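Local coordinates for WbbM protein (Klebsiella pneumoniae, PDB 6U4B), which is a trimeric bifunctional glycosyltransferase that acts as an O-antigen polymerase, at residues Y177-D182 against A248-V253; Q184-I189 against D235-A240. All coordinates share one frame; numbering follows the deposited sequence.

Contact 1 of 2, residues Y177-D182 against A248-V253; sequences YLHIRD and AQEKRV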
# COMPACT_ATOMS: atom_id res chain seq x y z
N TYR A 177 51.54 6.60 -2.90
CA TYR A 177 50.25 6.93 -2.30
C TYR A 177 50.38 7.28 -0.83
O TYR A 177 49.42 7.13 -0.07
CB TYR A 177 49.27 5.77 -2.49
CG TYR A 177 49.06 5.38 -3.93
CD1 TYR A 177 49.43 4.13 -4.40
CD2 TYR A 177 48.50 6.28 -4.84
CE1 TYR A 177 49.23 3.78 -5.73
CE2 TYR A 177 48.30 5.94 -6.16
CZ TYR A 177 48.67 4.68 -6.60
OH TYR A 177 48.48 4.34 -7.92
N LEU A 178 51.55 7.76 -0.40
CA LEU A 178 51.80 8.09 0.99
C LEU A 178 52.12 9.58 1.11
O LEU A 178 52.65 10.20 0.19
CB LEU A 178 52.96 7.26 1.56
CG LEU A 178 52.76 5.75 1.59
CD1 LEU A 178 54.02 5.05 2.08
CD2 LEU A 178 51.56 5.39 2.46
N HIS A 179 51.80 10.13 2.28
CA HIS A 179 52.04 11.54 2.58
C HIS A 179 52.67 11.61 3.96
O HIS A 179 52.04 11.25 4.96
CB HIS A 179 50.74 12.34 2.50
CG HIS A 179 50.06 12.25 1.17
ND1 HIS A 179 50.29 13.16 0.16
CD2 HIS A 179 49.17 11.35 0.68
CE1 HIS A 179 49.56 12.83 -0.90
NE2 HIS A 179 48.87 11.74 -0.60
N ILE A 180 53.92 12.08 4.01
CA ILE A 180 54.73 11.96 5.22
C ILE A 180 54.11 12.71 6.39
O ILE A 180 54.37 12.36 7.55
CB ILE A 180 56.17 12.44 4.93
CG1 ILE A 180 57.09 12.08 6.10
CG2 ILE A 180 56.19 13.93 4.64
CD1 ILE A 180 57.14 10.60 6.40
N ARG A 181 53.29 13.73 6.12
CA ARG A 181 52.64 14.46 7.20
C ARG A 181 51.76 13.55 8.05
O ARG A 181 51.61 13.78 9.25
CB ARG A 181 51.82 15.62 6.64
CG ARG A 181 50.51 15.21 5.98
CD ARG A 181 49.76 16.41 5.42
NE ARG A 181 50.45 17.00 4.29
CZ ARG A 181 50.21 16.70 3.02
NH1 ARG A 181 50.89 17.28 2.04
NH2 ARG A 181 49.28 15.80 2.72
N ASP A 182 51.19 12.51 7.44
CA ASP A 182 50.39 11.55 8.20
C ASP A 182 51.27 10.72 9.13
O ASP A 182 50.90 10.48 10.29
CB ASP A 182 49.61 10.65 7.25
CG ASP A 182 48.68 11.43 6.34
OD1 ASP A 182 48.20 12.51 6.75
OD2 ASP A 182 48.42 10.96 5.21
N ALA A 248 41.51 5.41 -3.29
CA ALA A 248 41.38 4.16 -2.54
C ALA A 248 42.71 3.71 -1.94
O ALA A 248 42.74 3.17 -0.83
CB ALA A 248 40.81 3.07 -3.45
N GLN A 249 43.82 3.94 -2.64
CA GLN A 249 45.12 3.54 -2.11
C GLN A 249 45.56 4.47 -0.99
O GLN A 249 45.99 4.01 0.08
CB GLN A 249 46.16 3.51 -3.23
CG GLN A 249 45.90 2.49 -4.33
CD GLN A 249 45.10 3.06 -5.48
OE1 GLN A 249 44.34 4.01 -5.32
NE2 GLN A 249 45.28 2.48 -6.67
N GLU A 250 45.46 5.78 -1.21
CA GLU A 250 45.82 6.74 -0.18
C GLU A 250 44.98 6.56 1.08
O GLU A 250 45.47 6.78 2.20
CB GLU A 250 45.66 8.17 -0.70
CG GLU A 250 46.62 8.56 -1.82
CD GLU A 250 46.33 9.94 -2.38
OE1 GLU A 250 45.16 10.19 -2.74
OE2 GLU A 250 47.25 10.77 -2.45
N LYS A 251 43.72 6.15 0.93
CA LYS A 251 42.81 6.02 2.06
C LYS A 251 43.27 4.96 3.06
O LYS A 251 42.88 5.01 4.23
CB LYS A 251 41.40 5.69 1.58
CG LYS A 251 40.61 6.90 1.10
CD LYS A 251 39.62 6.51 0.01
CE LYS A 251 38.19 6.83 0.40
NZ LYS A 251 37.27 6.56 -0.74
N ARG A 252 44.09 4.00 2.63
CA ARG A 252 44.67 3.00 3.51
C ARG A 252 45.79 3.56 4.41
O ARG A 252 46.62 2.78 4.88
CB ARG A 252 45.19 1.82 2.68
CG ARG A 252 44.15 1.22 1.74
CD ARG A 252 44.81 0.46 0.61
NE ARG A 252 45.49 -0.75 1.08
CZ ARG A 252 46.59 -1.24 0.52
NH1 ARG A 252 47.14 -2.35 1.00
NH2 ARG A 252 47.14 -0.62 -0.51
N VAL A 253 45.79 4.88 4.64
CA VAL A 253 46.87 5.52 5.39
C VAL A 253 47.03 4.90 6.77
O VAL A 253 48.16 4.71 7.25
CB VAL A 253 46.61 7.04 5.48
CG1 VAL A 253 45.18 7.29 5.90
CG2 VAL A 253 47.58 7.70 6.46
O HOH W 1 48.23 7.50 2.39

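Contact 2 of 2, residues Q184-I189 against D235-A240; sequences QAAIAI and DNLEDA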
# COMPACT_ATOMS: atom_id res chain seq x y z
N GLN A 184 54.30 11.64 10.19
CA GLN A 184 54.81 12.59 11.17
C GLN A 184 53.82 12.78 12.31
O GLN A 184 54.21 12.86 13.48
CB GLN A 184 55.12 13.93 10.51
CG GLN A 184 56.37 13.95 9.66
CD GLN A 184 56.62 15.31 9.04
OE1 GLN A 184 55.90 15.74 8.14
NE2 GLN A 184 57.65 16.00 9.52
N ALA A 185 52.52 12.86 11.98
CA ALA A 185 51.51 13.03 13.01
C ALA A 185 51.46 11.82 13.94
O ALA A 185 51.28 11.96 15.15
CB ALA A 185 50.14 13.26 12.37
N ALA A 186 51.63 10.61 13.38
CA ALA A 186 51.64 9.41 14.21
C ALA A 186 52.88 9.36 15.09
O ALA A 186 52.81 8.90 16.24
CB ALA A 186 51.55 8.17 13.33
N ILE A 187 54.03 9.82 14.58
CA ILE A 187 55.26 9.82 15.37
C ILE A 187 55.12 10.73 16.58
O ILE A 187 55.51 10.37 17.69
CB ILE A 187 56.46 10.22 14.49
CG1 ILE A 187 56.77 9.12 13.47
CG2 ILE A 187 57.68 10.52 15.34
CD1 ILE A 187 57.01 7.76 14.10
N ALA A 188 54.54 11.92 16.38
CA ALA A 188 54.36 12.85 17.49
C ALA A 188 53.47 12.26 18.57
O ALA A 188 53.68 12.53 19.76
CB ALA A 188 53.79 14.17 16.98
N ILE A 189 52.48 11.45 18.19
CA ILE A 189 51.58 10.86 19.17
C ILE A 189 52.30 9.82 20.01
O ILE A 189 52.13 9.76 21.23
CB ILE A 189 50.35 10.28 18.46
CG1 ILE A 189 49.53 11.41 17.82
CG2 ILE A 189 49.49 9.48 19.43
CD1 ILE A 189 48.43 10.92 16.92
N ASP A 235 43.72 5.71 17.70
CA ASP A 235 42.61 6.55 18.14
C ASP A 235 42.98 8.02 18.10
O ASP A 235 42.23 8.85 17.56
CB ASP A 235 42.18 6.16 19.56
CG ASP A 235 41.48 4.82 19.61
OD1 ASP A 235 41.58 4.15 20.67
OD2 ASP A 235 40.86 4.42 18.60
N ASN A 236 44.14 8.38 18.66
CA ASN A 236 44.58 9.76 18.61
C ASN A 236 44.94 10.19 17.20
O ASN A 236 44.76 11.36 16.84
CB ASN A 236 45.77 9.97 19.55
CG ASN A 236 45.38 9.95 21.01
OD1 ASN A 236 44.52 9.18 21.43
ND2 ASN A 236 46.02 10.81 21.81
N LEU A 237 45.42 9.25 16.38
CA LEU A 237 45.78 9.59 15.00
C LEU A 237 44.57 10.07 14.22
O LEU A 237 44.68 10.96 13.36
CB LEU A 237 46.42 8.39 14.31
CG LEU A 237 46.96 8.66 12.91
CD1 LEU A 237 48.05 9.71 12.95
CD2 LEU A 237 47.47 7.37 12.27
N GLU A 238 43.39 9.50 14.50
CA GLU A 238 42.18 9.93 13.81
C GLU A 238 41.87 11.40 14.06
O GLU A 238 41.33 12.08 13.18
CB GLU A 238 40.99 9.07 14.24
CG GLU A 238 41.11 7.60 13.89
CD GLU A 238 39.76 6.90 13.89
OE1 GLU A 238 39.70 5.71 13.52
OE2 GLU A 238 38.75 7.54 14.27
N ASP A 239 42.22 11.91 15.24
CA ASP A 239 41.98 13.31 15.56
C ASP A 239 43.05 14.23 14.98
O ASP A 239 42.80 15.44 14.86
CB ASP A 239 41.91 13.51 17.07
CG ASP A 239 40.68 12.87 17.69
OD1 ASP A 239 39.59 12.98 17.10
OD2 ASP A 239 40.81 12.26 18.77
N ALA A 240 44.21 13.70 14.62
CA ALA A 240 45.37 14.51 14.27
C ALA A 240 45.57 14.67 12.77
O ALA A 240 46.35 15.54 12.36
CB ALA A 240 46.64 13.92 14.89

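Contact 1 of 2, residues Y177-D182 against A248-V253
The aliphatic part of Q249 lies over one face of the Y177 ring, its CB 3.7 Å from the centroid of that ring in a CH-pi contact. This carbon sits toward the CG and CD1 side of the ring. Beyond it the Q249 side chain runs the same way as the tyrosine, and its amide plane stacks nearly parallel to the ring. The imidazole of H179 is met at its edge instead. Its NE2 donates to E250 OE2 at 2.6 Å with an N-H...O angle of 167°, and the acceptor lies almost exactly in the ring plane. The donor stands well above the carboxylate plane, and the ring and carboxylate planes are 49° apart. E250 reaches the histidine because its chain is extended beyond CG (chi2 175°); on the way, its CG passes 3.6 Å from Y177 O.

The contact belongs to the DUF4422 domain, where the approach to helix 180-193 meets the loop leading from helix 220-240 into helix 253-272. R252 takes the N-cap position of that last helix, and E250 N bonds to N247 OD1 within the loop. One water lies between the two backbones, 2.8 Å from Y177 O and 2.9 Å from E250 O.

Deeper in, V253 CG2 rests 3.6 Å from D182 OD2 and 3.7 Å from D182 CB, the two side chains crossing at about a right angle. The polar partner of D182 OD2 is the hydroxyl of Y246, hydrogen-bonded to it; the ring of Y246 meets that of H179 almost parallel. Y172 of helix 168-173 packs against V253 and L178.

Contact 2 of 2, residues Q184-I189 against D235-A240
I189 carries its CG1 beside the backbone N and then runs straight on (chi2 171°), which delivers CD1 to the backbone of the opposing helix, 3.5 Å from L237 N. L237 answers in the other direction: its CG stands anti to the backbone N (chi1 -174°), sending CD1 toward helix 180-193, where it comes within 3.7 Å of A186 N and 3.8 Å of A186 CB. The same methyl is 4.2 Å from A185 CB.

Here two helices of the DUF4422 domain, 180-193 and 220-240, pack with their local axes 9.5 Å apart and their directions 131° from one another. The two alanines keep the surface of helix 180-193 low where the leucine methyl lies against it, while one turn on from A185 the longer isoleucine bridges to the other backbone. Both branches of I189 touch N236, CG2 at 3.8 Å from its CB, while CD1 also reaches the backbone of L237. A240 CB completes the apolar patch at 4.0 Å from I189 CD1. No hydrogen bond joins the segments.

Helix 253-272 adds a third element, with I257 touching both A186 and L237, and I254 also packing on L237. E238, directed away from the interface, forms a salt bridge with K75 and packs on F543 of the second subunit.

In the fold
Helix 180-193 serves both contacts: contact 1 uses D182 in its first turn and the segment leading into it, contact 2 its middle. The partner in contact 2 is the end of helix 220-240, in contact 1 the later part of the loop to helix 253-272. The centres are 14 Å apart, and the two touch where D182 O approaches L237 CD1 at 4.0 Å. Contact 1 is mixed in chemistry, with a charged side chain, rings and a water at its partly exposed parts and buried D182 and V253 behind them. Contact 2 is apolar, running from buried A186, I189 and L237 to exposed A240. I257 touches both, and the two lie away from the magnesium site.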